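Local coordinates for proto-oncogene tyrosine-protein kinase receptor Ret (Danio rerio, PDB 7AMK) that is a receptor tyrosine kinase whose extracellular cadherin-like domains probably recognise GDNF together with the co-receptor GFR alpha 1, at residues L66-F71 with I114-P119; D45-W50 with K83-K88; S20-V25 with L60-T65; Y8-Y13 with R154-S159. The protein carries 4 engineered substitutions. One frame throughout, in Å; residues are numbered along the deposited sequence.

Contact 1 of 4, residues L66-F71 with I114-P119; sequences LEWSDF and INDTAP. With NAG (2-acetamido-2-deoxy-beta-D-glucopyranose), chain C; FUC (alpha-L-fucopyranose), chain B.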
# COMPACT_ATOMS: atom_id res chain seq x y z
N LEU A 66 30.50 -41.87 48.06
CA LEU A 66 29.06 -42.04 47.92
C LEU A 66 28.60 -43.39 48.46
O LEU A 66 29.23 -44.43 48.21
CB LEU A 66 28.66 -41.89 46.45
CG LEU A 66 28.91 -40.50 45.89
CD1 LEU A 66 28.41 -40.43 44.48
CD2 LEU A 66 28.23 -39.43 46.77
N GLU A 67 27.48 -43.40 49.16
CA GLU A 67 27.00 -44.62 49.79
C GLU A 67 25.56 -44.89 49.38
O GLU A 67 24.87 -44.02 48.85
CB GLU A 67 27.14 -44.54 51.30
CG GLU A 67 28.49 -45.04 51.76
CD GLU A 67 29.12 -44.16 52.79
OE1 GLU A 67 28.51 -43.13 53.15
OE2 GLU A 67 30.24 -44.49 53.25
N TRP A 68 25.12 -46.13 49.59
CA TRP A 68 23.74 -46.49 49.29
C TRP A 68 22.75 -45.50 49.90
O TRP A 68 21.81 -45.06 49.23
CB TRP A 68 23.44 -47.90 49.80
CG TRP A 68 24.25 -48.95 49.11
CD1 TRP A 68 25.30 -49.65 49.63
CD2 TRP A 68 24.08 -49.41 47.77
NE1 TRP A 68 25.80 -50.52 48.68
CE2 TRP A 68 25.06 -50.39 47.54
CE3 TRP A 68 23.19 -49.08 46.74
CZ2 TRP A 68 25.18 -51.05 46.32
CZ3 TRP A 68 23.31 -49.73 45.54
CH2 TRP A 68 24.30 -50.71 45.33
N SER A 69 22.95 -45.13 51.18
CA SER A 69 22.02 -44.22 51.85
C SER A 69 21.99 -42.84 51.21
O SER A 69 20.95 -42.16 51.23
CB SER A 69 22.35 -44.12 53.34
OG SER A 69 23.67 -43.64 53.58
N ASP A 70 23.12 -42.39 50.63
CA ASP A 70 23.12 -41.12 49.91
C ASP A 70 22.11 -41.12 48.77
O ASP A 70 21.47 -40.10 48.50
CB ASP A 70 24.52 -40.84 49.35
CG ASP A 70 25.50 -40.51 50.43
OD1 ASP A 70 25.09 -39.87 51.43
OD2 ASP A 70 26.69 -40.87 50.29
N PHE A 71 21.99 -42.25 48.07
CA PHE A 71 21.04 -42.35 46.96
C PHE A 71 19.61 -42.30 47.47
O PHE A 71 18.78 -41.51 46.99
CB PHE A 71 21.27 -43.63 46.16
CG PHE A 71 20.20 -43.89 45.14
CD1 PHE A 71 19.07 -44.60 45.48
CD2 PHE A 71 20.32 -43.40 43.84
CE1 PHE A 71 18.06 -44.82 44.55
CE2 PHE A 71 19.32 -43.63 42.91
CZ PHE A 71 18.19 -44.34 43.27
N ILE A 114 23.36 -42.95 39.91
CA ILE A 114 22.90 -44.30 39.61
C ILE A 114 23.05 -45.15 40.87
O ILE A 114 24.12 -45.17 41.49
CB ILE A 114 23.69 -44.91 38.44
CG1 ILE A 114 23.63 -44.00 37.22
CG2 ILE A 114 23.20 -46.32 38.12
CD1 ILE A 114 24.57 -44.43 36.13
N ASN A 115 21.98 -45.84 41.25
CA ASN A 115 21.94 -46.64 42.47
C ASN A 115 22.65 -47.98 42.25
O ASN A 115 22.08 -49.05 42.41
CB ASN A 115 20.48 -46.82 42.90
CG ASN A 115 20.32 -47.58 44.21
OD1 ASN A 115 21.14 -47.50 45.12
ND2 ASN A 115 19.24 -48.34 44.30
N ASP A 116 23.93 -47.91 41.89
CA ASP A 116 24.72 -49.12 41.74
C ASP A 116 26.19 -48.73 41.81
O ASP A 116 26.54 -47.55 41.75
CB ASP A 116 24.39 -49.84 40.42
CG ASP A 116 25.02 -51.24 40.30
OD1 ASP A 116 25.58 -51.78 41.29
OD2 ASP A 116 24.97 -51.81 39.19
N THR A 117 27.05 -49.74 41.98
CA THR A 117 28.48 -49.51 41.92
C THR A 117 28.92 -49.30 40.46
O THR A 117 28.21 -49.64 39.51
CB THR A 117 29.26 -50.67 42.56
OG1 THR A 117 28.69 -51.92 42.15
CG2 THR A 117 29.22 -50.57 44.09
N ALA A 118 30.10 -48.69 40.29
CA ALA A 118 30.58 -48.34 38.96
C ALA A 118 30.76 -49.60 38.11
O ALA A 118 31.08 -50.68 38.63
CB ALA A 118 31.90 -47.59 39.03
N PRO A 119 30.57 -49.49 36.80
CA PRO A 119 30.85 -50.62 35.92
C PRO A 119 32.34 -50.95 35.90
O PRO A 119 33.19 -50.09 36.15
CB PRO A 119 30.38 -50.12 34.55
CG PRO A 119 30.60 -48.65 34.61
CD PRO A 119 30.25 -48.26 36.05
C1 NAG C . 18.95 -49.09 45.48
C2 NAG C . 17.51 -49.59 45.47
C3 NAG C . 17.22 -50.39 46.74
C4 NAG C . 18.28 -51.46 46.97
C5 NAG C . 19.68 -50.87 46.86
C6 NAG C . 20.76 -51.93 46.91
C7 NAG C . 16.07 -48.07 44.19
C8 NAG C . 15.11 -46.92 44.27
N2 NAG C . 16.58 -48.48 45.36
O3 NAG C . 15.94 -50.98 46.60
O4 NAG C . 18.13 -51.98 48.29
O5 NAG C . 19.83 -50.19 45.61
O6 NAG C . 20.83 -52.63 45.68
O7 NAG C . 16.37 -48.60 43.12
C1 FUC B . 20.78 -54.04 45.94
C2 FUC B . 20.64 -54.77 44.58
C3 FUC B . 21.90 -54.63 43.74
C4 FUC B . 23.13 -55.09 44.53
C5 FUC B . 23.19 -54.36 45.89
C6 FUC B . 24.29 -54.88 46.83
O2 FUC B . 19.50 -54.33 43.84
O3 FUC B . 21.78 -55.47 42.59
O4 FUC B . 23.08 -56.50 44.71
O5 FUC B . 21.95 -54.45 46.63
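Phe71 lies with one ring face against the side chain of Asn115: CB of Asn115 stands 3.3 Å from the ring centroid, only 8° off the normal, a CH-pi contact. CG of Asn115 is anti to its backbone N (chi1 -177°), and the amide that follows runs nearly parallel to the ring, stacked on it. Trp68 meets the same amide differently. Its plane stands 84° from that of the amide, and the benzo edge is turned to the oxygen, CE3 of Trp68 being 3.1 Å from OD1 of Asn115. ND2 of Asn115 is bonded to C1 of the first N-acetylglucosamine, 1.4 Å away. C6 of this sugar lies over one Trp68 face, toward the rim, while its acetyl methyl C8 reaches the Phe71 edge at CE1, 3.6 Å away. The fucose on O6 brings C5 to 3.9 Å from CH2 of Trp68. An alanine in place of Phe71 would probably leave the Asn115 amide without its stacking surface and freer to turn, and the acetyl methyl without its neighbour. Asn115, centre of an inverse gamma turn, begins the Asn-Asp-Thr sequon, and the arrangement is that of a core-fucosylated N-glycan resting on aromatic side chains.

Contact 2 of 4, residues D45-W50 with K83-K88; sequences DAFTSW and KDLTLK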
# COMPACT_ATOMS: atom_id res chain seq x y z
N ASP A 45 21.07 -26.61 48.61
CA ASP A 45 20.89 -28.05 48.67
C ASP A 45 21.90 -28.71 49.61
O ASP A 45 23.02 -28.22 49.80
CB ASP A 45 21.02 -28.66 47.27
CG ASP A 45 19.71 -28.63 46.49
OD1 ASP A 45 18.84 -29.50 46.76
OD2 ASP A 45 19.53 -27.72 45.64
N ALA A 46 21.49 -29.83 50.20
CA ALA A 46 22.36 -30.59 51.09
C ALA A 46 23.42 -31.36 50.33
O ALA A 46 24.56 -31.49 50.80
CB ALA A 46 21.54 -31.56 51.93
N PHE A 47 23.07 -31.89 49.15
CA PHE A 47 24.02 -32.72 48.42
C PHE A 47 25.19 -31.92 47.89
O PHE A 47 26.19 -32.51 47.49
CB PHE A 47 23.32 -33.47 47.26
CG PHE A 47 22.58 -32.58 46.30
CD1 PHE A 47 23.26 -31.71 45.46
CD2 PHE A 47 21.19 -32.64 46.20
CE1 PHE A 47 22.58 -30.91 44.57
CE2 PHE A 47 20.51 -31.83 45.30
CZ PHE A 47 21.21 -30.97 44.49
N THR A 48 25.09 -30.59 47.88
CA THR A 48 26.18 -29.81 47.30
C THR A 48 27.46 -29.99 48.10
O THR A 48 28.56 -29.94 47.53
CB THR A 48 25.79 -28.34 47.21
OG1 THR A 48 24.50 -28.23 46.59
CG2 THR A 48 26.81 -27.57 46.37
N SER A 49 27.34 -30.25 49.41
CA SER A 49 28.54 -30.51 50.21
C SER A 49 29.11 -31.91 50.01
O SER A 49 30.09 -32.24 50.68
CB SER A 49 28.23 -30.28 51.68
OG SER A 49 28.25 -28.89 51.92
N TRP A 50 28.52 -32.73 49.13
CA TRP A 50 29.20 -33.91 48.60
C TRP A 50 30.29 -33.56 47.60
O TRP A 50 31.00 -34.46 47.14
CB TRP A 50 28.21 -34.85 47.88
CG TRP A 50 27.02 -35.28 48.68
CD1 TRP A 50 26.75 -35.00 49.99
CD2 TRP A 50 25.92 -36.07 48.20
NE1 TRP A 50 25.56 -35.56 50.35
CE2 TRP A 50 25.02 -36.22 49.28
CE3 TRP A 50 25.60 -36.66 46.97
CZ2 TRP A 50 23.84 -36.94 49.17
CZ3 TRP A 50 24.42 -37.37 46.86
CH2 TRP A 50 23.56 -37.51 47.96
N LYS A 83 18.81 -40.91 39.97
CA LYS A 83 18.33 -39.64 40.50
C LYS A 83 19.24 -38.52 40.01
O LYS A 83 20.45 -38.54 40.27
CB LYS A 83 18.27 -39.65 42.03
CG LYS A 83 17.19 -40.55 42.61
CD LYS A 83 17.26 -40.59 44.11
CE LYS A 83 16.08 -41.35 44.70
NZ LYS A 83 16.22 -41.51 46.16
N ASP A 84 18.67 -37.56 39.32
CA ASP A 84 19.44 -36.45 38.79
C ASP A 84 19.75 -35.45 39.89
O ASP A 84 18.88 -35.12 40.71
CB ASP A 84 18.68 -35.79 37.64
CG ASP A 84 18.70 -36.64 36.40
OD1 ASP A 84 18.75 -37.89 36.51
OD2 ASP A 84 18.70 -36.05 35.29
N LEU A 85 20.99 -34.99 39.93
CA LEU A 85 21.44 -33.93 40.82
C LEU A 85 21.83 -32.75 39.96
O LEU A 85 22.59 -32.91 39.01
CB LEU A 85 22.65 -34.37 41.67
CG LEU A 85 22.42 -35.28 42.87
CD1 LEU A 85 21.70 -36.53 42.45
CD2 LEU A 85 23.75 -35.63 43.54
N THR A 86 21.32 -31.57 40.30
CA THR A 86 21.65 -30.36 39.58
C THR A 86 22.46 -29.44 40.48
O THR A 86 21.96 -28.96 41.50
CB THR A 86 20.39 -29.66 39.07
OG1 THR A 86 19.69 -30.55 38.19
CG2 THR A 86 20.77 -28.43 38.28
N LEU A 87 23.73 -29.22 40.12
CA LEU A 87 24.63 -28.30 40.79
C LEU A 87 24.76 -27.01 39.99
O LEU A 87 24.66 -27.00 38.76
CB LEU A 87 26.03 -28.90 40.94
CG LEU A 87 26.18 -30.08 41.89
CD1 LEU A 87 27.55 -30.73 41.70
CD2 LEU A 87 25.97 -29.61 43.31
N LYS A 88 25.03 -25.93 40.70
CA LYS A 88 25.27 -24.63 40.10
C LYS A 88 26.72 -24.24 40.37
O LYS A 88 27.17 -24.25 41.53
CB LYS A 88 24.31 -23.56 40.64
CG LYS A 88 22.95 -23.56 39.95
CD LYS A 88 23.13 -23.51 38.44
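Phe47 packs its ring flat over Leu85, whose CG lies 4.3 Å above the ring plane and over its centre. Chi1 of 55° sets CG of Phe47 between the backbone N and the carbonyl carbon, the crowded position, and the ring is directed at strand 83-92. CB of Asp45 sits over the opposite face, offset toward the rim. The ring edge is also occupied: CE1 of Phe47 is 3.8 Å from CD2 of Leu87, and CZ of Phe47 is 3.7 Å from the backbone O of Thr86, close to the ring plane. That same Leu87 methyl touches Thr48, CD2 to CG2 at 3.8 Å, the two side chains lying side by side but running in opposite senses. Trp50 meets Leu85 as well, its CZ3 3.8 Å from CD2 of Leu85, while CB of Phe47 covers the centre of one indole face. Leu85 and Leu87 continue inward onto Phe51. Thr86 is buried against Glu108, Lys110 and Glu448 of the second subunit.

The other side is looser. Ala46 and Ser49 are exposed, Ser49 pointing away from the strand and touching an N-acetylglucosamine.

No hydrogen bond joins the two segments, and OG1 of Thr48, beside the Leu87 methyl, bonds to the O of Ser42. The loop 45-50, wound as a 3-10 turn through Trp50, is therefore held on the strand by apolar fit, with the carbonyl of Thr86 probably well tolerated at the electropositive rim of Phe47.

Contact 3 of 4, residues S20-V25 with L60-T65; sequences SPLLQV and LYLNKT. With NAG (2-acetamido-2-deoxy-beta-D-glucopyranose), chain O.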
# COMPACT_ATOMS: atom_id res chain seq x y z
N SER A 20 37.90 -38.09 44.08
CA SER A 20 38.04 -38.46 42.69
C SER A 20 37.48 -37.36 41.79
O SER A 20 36.49 -36.72 42.13
CB SER A 20 37.34 -39.78 42.44
OG SER A 20 35.96 -39.66 42.57
N PRO A 21 38.10 -37.13 40.64
CA PRO A 21 37.65 -36.05 39.75
C PRO A 21 36.49 -36.52 38.88
O PRO A 21 36.42 -37.68 38.48
CB PRO A 21 38.89 -35.76 38.90
CG PRO A 21 39.54 -37.14 38.77
CD PRO A 21 39.27 -37.85 40.10
N LEU A 22 35.59 -35.57 38.60
CA LEU A 22 34.33 -35.82 37.90
C LEU A 22 34.28 -35.15 36.54
O LEU A 22 33.89 -35.78 35.54
CB LEU A 22 33.14 -35.33 38.74
CG LEU A 22 33.00 -35.94 40.14
CD1 LEU A 22 31.83 -35.31 40.93
CD2 LEU A 22 32.84 -37.47 40.08
N LEU A 23 34.66 -33.88 36.47
CA LEU A 23 34.63 -33.13 35.23
C LEU A 23 35.29 -31.79 35.49
O LEU A 23 35.58 -31.43 36.64
CB LEU A 23 33.20 -32.95 34.69
CG LEU A 23 32.14 -32.40 35.68
CD1 LEU A 23 32.18 -30.86 35.85
CD2 LEU A 23 30.74 -32.86 35.29
N GLN A 24 35.55 -31.06 34.41
CA GLN A 24 36.20 -29.76 34.45
C GLN A 24 35.32 -28.72 33.76
O GLN A 24 35.03 -28.85 32.56
CB GLN A 24 37.57 -29.83 33.78
CG GLN A 24 38.32 -28.50 33.84
CD GLN A 24 39.54 -28.53 32.95
OE1 GLN A 24 39.98 -29.60 32.54
NE2 GLN A 24 40.08 -27.34 32.62
N VAL A 25 34.86 -27.73 34.54
CA VAL A 25 34.10 -26.59 34.03
C VAL A 25 35.07 -25.61 33.38
O VAL A 25 36.11 -25.27 33.97
CB VAL A 25 33.35 -25.89 35.17
CG1 VAL A 25 32.77 -24.56 34.72
CG2 VAL A 25 32.27 -26.77 35.74
N LEU A 60 35.81 -30.35 39.13
CA LEU A 60 34.84 -30.73 40.15
C LEU A 60 35.18 -32.12 40.69
O LEU A 60 35.38 -33.06 39.91
CB LEU A 60 33.43 -30.70 39.58
CG LEU A 60 32.20 -31.03 40.42
CD1 LEU A 60 32.00 -30.00 41.52
CD2 LEU A 60 30.97 -31.09 39.51
N TYR A 61 35.25 -32.24 42.02
CA TYR A 61 35.65 -33.45 42.73
C TYR A 61 34.56 -33.92 43.69
O TYR A 61 33.82 -33.12 44.27
CB TYR A 61 36.93 -33.21 43.57
CG TYR A 61 38.19 -32.92 42.81
CD1 TYR A 61 39.01 -33.95 42.37
CD2 TYR A 61 38.59 -31.61 42.56
CE1 TYR A 61 40.18 -33.69 41.66
CE2 TYR A 61 39.75 -31.33 41.86
CZ TYR A 61 40.54 -32.38 41.41
OH TYR A 61 41.69 -32.11 40.71
N LEU A 62 34.51 -35.23 43.90
CA LEU A 62 33.75 -35.75 45.03
C LEU A 62 34.41 -35.36 46.35
O LEU A 62 35.61 -35.57 46.54
CB LEU A 62 33.63 -37.27 44.95
CG LEU A 62 32.52 -37.76 44.05
CD1 LEU A 62 32.58 -39.26 44.05
CD2 LEU A 62 31.20 -37.28 44.62
N ASN A 63 33.62 -34.79 47.25
CA ASN A 63 34.05 -34.43 48.59
C ASN A 63 33.68 -35.50 49.62
O ASN A 63 33.95 -35.34 50.81
CB ASN A 63 33.44 -33.07 48.98
CG ASN A 63 33.89 -32.57 50.35
OD1 ASN A 63 35.08 -32.59 50.68
ND2 ASN A 63 32.92 -32.12 51.15
N LYS A 64 33.08 -36.59 49.17
CA LYS A 64 32.57 -37.62 50.07
C LYS A 64 32.43 -38.90 49.27
O LYS A 64 32.05 -38.86 48.10
CB LYS A 64 31.21 -37.21 50.65
CG LYS A 64 30.44 -38.32 51.32
CD LYS A 64 28.95 -38.11 51.15
CE LYS A 64 28.18 -38.63 52.35
NZ LYS A 64 28.30 -40.10 52.53
N THR A 65 32.77 -40.03 49.88
CA THR A 65 32.56 -41.31 49.21
C THR A 65 31.07 -41.67 49.24
O THR A 65 30.46 -41.73 50.31
CB THR A 65 33.38 -42.42 49.88
OG1 THR A 65 34.76 -42.03 49.87
CG2 THR A 65 33.23 -43.74 49.11
C1 NAG O . 33.19 -31.63 52.49
C2 NAG O . 33.27 -30.12 52.59
C3 NAG O . 33.65 -29.71 54.01
C4 NAG O . 32.66 -30.31 55.00
C5 NAG O . 32.50 -31.82 54.81
C6 NAG O . 31.35 -32.38 55.62
C7 NAG O . 33.83 -28.87 50.54
C8 NAG O . 34.93 -28.37 49.66
N2 NAG O . 34.21 -29.56 51.63
O3 NAG O . 33.65 -28.29 54.09
O4 NAG O . 33.09 -30.05 56.33
O5 NAG O . 32.22 -32.13 53.44
O6 NAG O . 31.57 -33.72 56.04
O7 NAG O . 32.65 -28.67 50.29
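Pro21 to Gln24 runs antiparallel to Leu60 to Leu62, the short strand axes 4.6 Å apart at their closest and their directions 166° apart, with a beta bulge where the register slips by one between the non-hydrogen-bonded pair Pro21-Tyr61 and the hydrogen-bonded pair Leu23-Leu60. Leu60 is gripped by both bulge residues, its O taking the N-H of Leu22 at 2.8 Å from N and its own N giving to O of Leu23 at 2.7 Å; N of Leu62 bonds to O of Ser20 at 3.0 Å.

Leu22 crosses Leu62 at about a right angle, CD2 of Leu22 lying 4.0 Å from CG of Leu62. Leu23 and Leu60 run abreast in the same sense. Chi1 of Leu60 (-179°) puts its CG anti to the backbone N, and CD2 beyond it lies 3.9 Å from CD1 of Leu23. Tyr61 touches Pro21 on the other face of the sheet, CE1 of Tyr61 3.7 Å from CB of Pro21. An alanine in place of Leu22 would probably open a gap beside Leu62, whose CG would lose both methyls that now touch it. Beyond the strand Asn63 carries an N-linked sugar.

Strand 21-24 is an outer member of the three-stranded sheet, with 59-62 in the middle and 51-53 beyond. Leu23 and Leu60 pack on Val109 of strand 106-114, in the facing sheet, while Pro21 and Gln24 meet Phe155 of helix 155-160.

Contact 4 of 4, residues Y8-Y13 with R154-S159; sequences YTENIY and RFTHMS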
# COMPACT_ATOMS: atom_id res chain seq x y z
N TYR A 8 26.58 -29.14 31.89
CA TYR A 8 27.48 -30.28 31.99
C TYR A 8 26.69 -31.45 32.54
O TYR A 8 25.74 -31.27 33.30
CB TYR A 8 28.69 -30.00 32.87
CG TYR A 8 29.67 -28.99 32.31
CD1 TYR A 8 29.46 -27.62 32.49
CD2 TYR A 8 30.79 -29.40 31.61
CE1 TYR A 8 30.34 -26.69 31.97
CE2 TYR A 8 31.69 -28.48 31.09
CZ TYR A 8 31.46 -27.14 31.26
OH TYR A 8 32.34 -26.24 30.75
N THR A 9 27.08 -32.67 32.14
CA THR A 9 26.40 -33.85 32.65
C THR A 9 27.42 -34.94 32.91
O THR A 9 28.48 -34.99 32.29
CB THR A 9 25.29 -34.37 31.71
OG1 THR A 9 25.87 -34.83 30.47
CG2 THR A 9 24.31 -33.27 31.41
N GLU A 10 27.09 -35.81 33.86
CA GLU A 10 27.88 -36.99 34.13
C GLU A 10 27.08 -37.90 35.05
O GLU A 10 26.08 -37.49 35.64
CB GLU A 10 29.24 -36.65 34.75
CG GLU A 10 30.42 -36.69 33.77
CD GLU A 10 30.72 -38.10 33.22
OE1 GLU A 10 30.03 -39.09 33.58
OE2 GLU A 10 31.67 -38.22 32.42
N ASN A 11 27.51 -39.15 35.12
CA ASN A 11 26.98 -40.13 36.05
C ASN A 11 27.91 -40.25 37.25
O ASN A 11 29.13 -40.11 37.13
CB ASN A 11 26.83 -41.49 35.37
CG ASN A 11 26.07 -41.41 34.07
OD1 ASN A 11 25.01 -40.80 34.01
ND2 ASN A 11 26.63 -41.99 33.02
N ILE A 12 27.32 -40.50 38.40
CA ILE A 12 28.07 -40.80 39.61
C ILE A 12 27.48 -42.08 40.18
O ILE A 12 26.28 -42.37 40.02
CB ILE A 12 28.05 -39.65 40.65
CG1 ILE A 12 26.62 -39.25 41.00
CG2 ILE A 12 28.85 -38.45 40.16
CD1 ILE A 12 26.54 -38.15 42.06
N TYR A 13 28.32 -42.84 40.86
CA TYR A 13 27.96 -44.16 41.33
C TYR A 13 28.16 -44.27 42.83
O TYR A 13 29.01 -43.58 43.40
CB TYR A 13 28.79 -45.25 40.63
CG TYR A 13 28.58 -45.27 39.15
CD1 TYR A 13 27.57 -46.06 38.60
CD2 TYR A 13 29.37 -44.52 38.30
CE1 TYR A 13 27.37 -46.09 37.24
CE2 TYR A 13 29.17 -44.54 36.92
CZ TYR A 13 28.16 -45.34 36.41
OH TYR A 13 27.93 -45.39 35.06
N ARG A 154 37.19 -38.20 29.94
CA ARG A 154 36.09 -38.56 30.83
C ARG A 154 36.71 -38.99 32.15
O ARG A 154 37.12 -40.13 32.33
CB ARG A 154 35.20 -39.64 30.21
CG ARG A 154 34.58 -39.20 28.87
CD ARG A 154 33.27 -39.95 28.59
NE ARG A 154 32.31 -39.89 29.70
CZ ARG A 154 31.15 -40.53 29.70
NH1 ARG A 154 30.79 -41.31 28.69
NH2 ARG A 154 30.33 -40.39 30.74
N PHE A 155 36.80 -38.04 33.09
CA PHE A 155 37.47 -38.28 34.37
C PHE A 155 36.98 -39.55 35.05
O PHE A 155 37.78 -40.35 35.55
CB PHE A 155 37.29 -37.07 35.28
CG PHE A 155 38.11 -35.86 34.87
CD1 PHE A 155 39.14 -35.99 33.96
CD2 PHE A 155 37.87 -34.61 35.41
CE1 PHE A 155 39.89 -34.89 33.58
CE2 PHE A 155 38.62 -33.51 35.06
CZ PHE A 155 39.63 -33.65 34.13
N THR A 156 35.66 -39.78 35.07
CA THR A 156 35.12 -40.93 35.80
C THR A 156 35.57 -42.26 35.19
O THR A 156 35.87 -43.22 35.91
CB THR A 156 33.59 -40.84 35.86
OG1 THR A 156 33.07 -40.63 34.54
CG2 THR A 156 33.15 -39.68 36.76
N HIS A 157 35.66 -42.32 33.87
CA HIS A 157 35.95 -43.58 33.20
C HIS A 157 37.43 -43.93 33.17
O HIS A 157 37.79 -45.11 33.15
CB HIS A 157 35.37 -43.54 31.79
CG HIS A 157 33.88 -43.53 31.77
ND1 HIS A 157 33.14 -42.41 32.10
CD2 HIS A 157 32.98 -44.52 31.53
CE1 HIS A 157 31.85 -42.70 32.01
NE2 HIS A 157 31.73 -43.98 31.66
N MET A 158 38.31 -42.93 33.19
CA MET A 158 39.73 -43.26 33.25
C MET A 158 40.12 -43.85 34.60
O MET A 158 41.16 -44.51 34.70
CB MET A 158 40.56 -42.02 32.90
CG MET A 158 40.35 -41.55 31.44
SD MET A 158 41.08 -39.96 30.96
CE MET A 158 42.83 -40.33 30.98
N SER A 159 39.30 -43.65 35.63
CA SER A 159 39.49 -44.35 36.90
C SER A 159 38.96 -45.78 36.86
O SER A 159 39.46 -46.65 37.59
CB SER A 159 38.79 -43.59 38.03
OG SER A 159 38.63 -44.43 39.17
O HOH W 1 30.34 -41.65 34.47
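The guanidinium of Arg154 has the carboxylate of Glu10 at its edge, near its plane, and CE1 of His157 over one face, 3.0 Å above the plane and offset toward the rim. The carboxylate and guanidinium planes are 42° apart, so the grip is side-on but tilted. NE and NH2 of Arg154 both reach OE2 of Glu10, at 3.3 and 3.1 Å, from the same face of the carboxylate; a weak bond from NH2 to OE1 completes the salt bridge. The bend of Glu10 at chi2 (-66°) turns CD back, and OE1 takes the N-H of Asn11, 3.0 Å from N, on its anti lone pair. A water 2.7 Å from OE1 of Glu10 donates to it and also lies 2.9 Å from OG1 of Thr156, linking the carboxylate to the start of the helix.

With bonds from the N-H of Asn11, from water and from Arg154, the glutamate is held from several directions. NH1 of Arg154 turns to Glu133 and to the O of Thr128, so the arginine lies between two carboxylates, and its charge would probably help keep Glu10 ionised. His157 leans on Thr128 and Leu129 of helix 126-130.

Strand 7-14 belongs to cadherin-like domain 1 and helix 155-160 to the second cadherin domain: this is a buried polar interface between domains, consistent with the clamshell packing of the first two cadherin-like domains of RET.

All four contacts gather in or against the first cadherin-like domain. Contacts 3 and 4 have centres about 9 Å apart and meet through Phe155, whose CB lies 3.4 Å from O of Pro21; together they line the seam with the second domain. Contacts 2 and 3, about 12 Å apart, join where Trp50 O lies 2.6 Å from Asn63 N. Contacts 1 and 2 meet at Lys83 of contact 2, its NZ 2.7 Å from O of Phe71. Contact 1 is tied to contact 3 by the Lys64–Asp70 salt bridge, NZ to OD2 at 2.9 Å. Contacts 1 and 3 carry the glycans of Asn115 and Asn63, while none of the calcium ligands belongs to these segments.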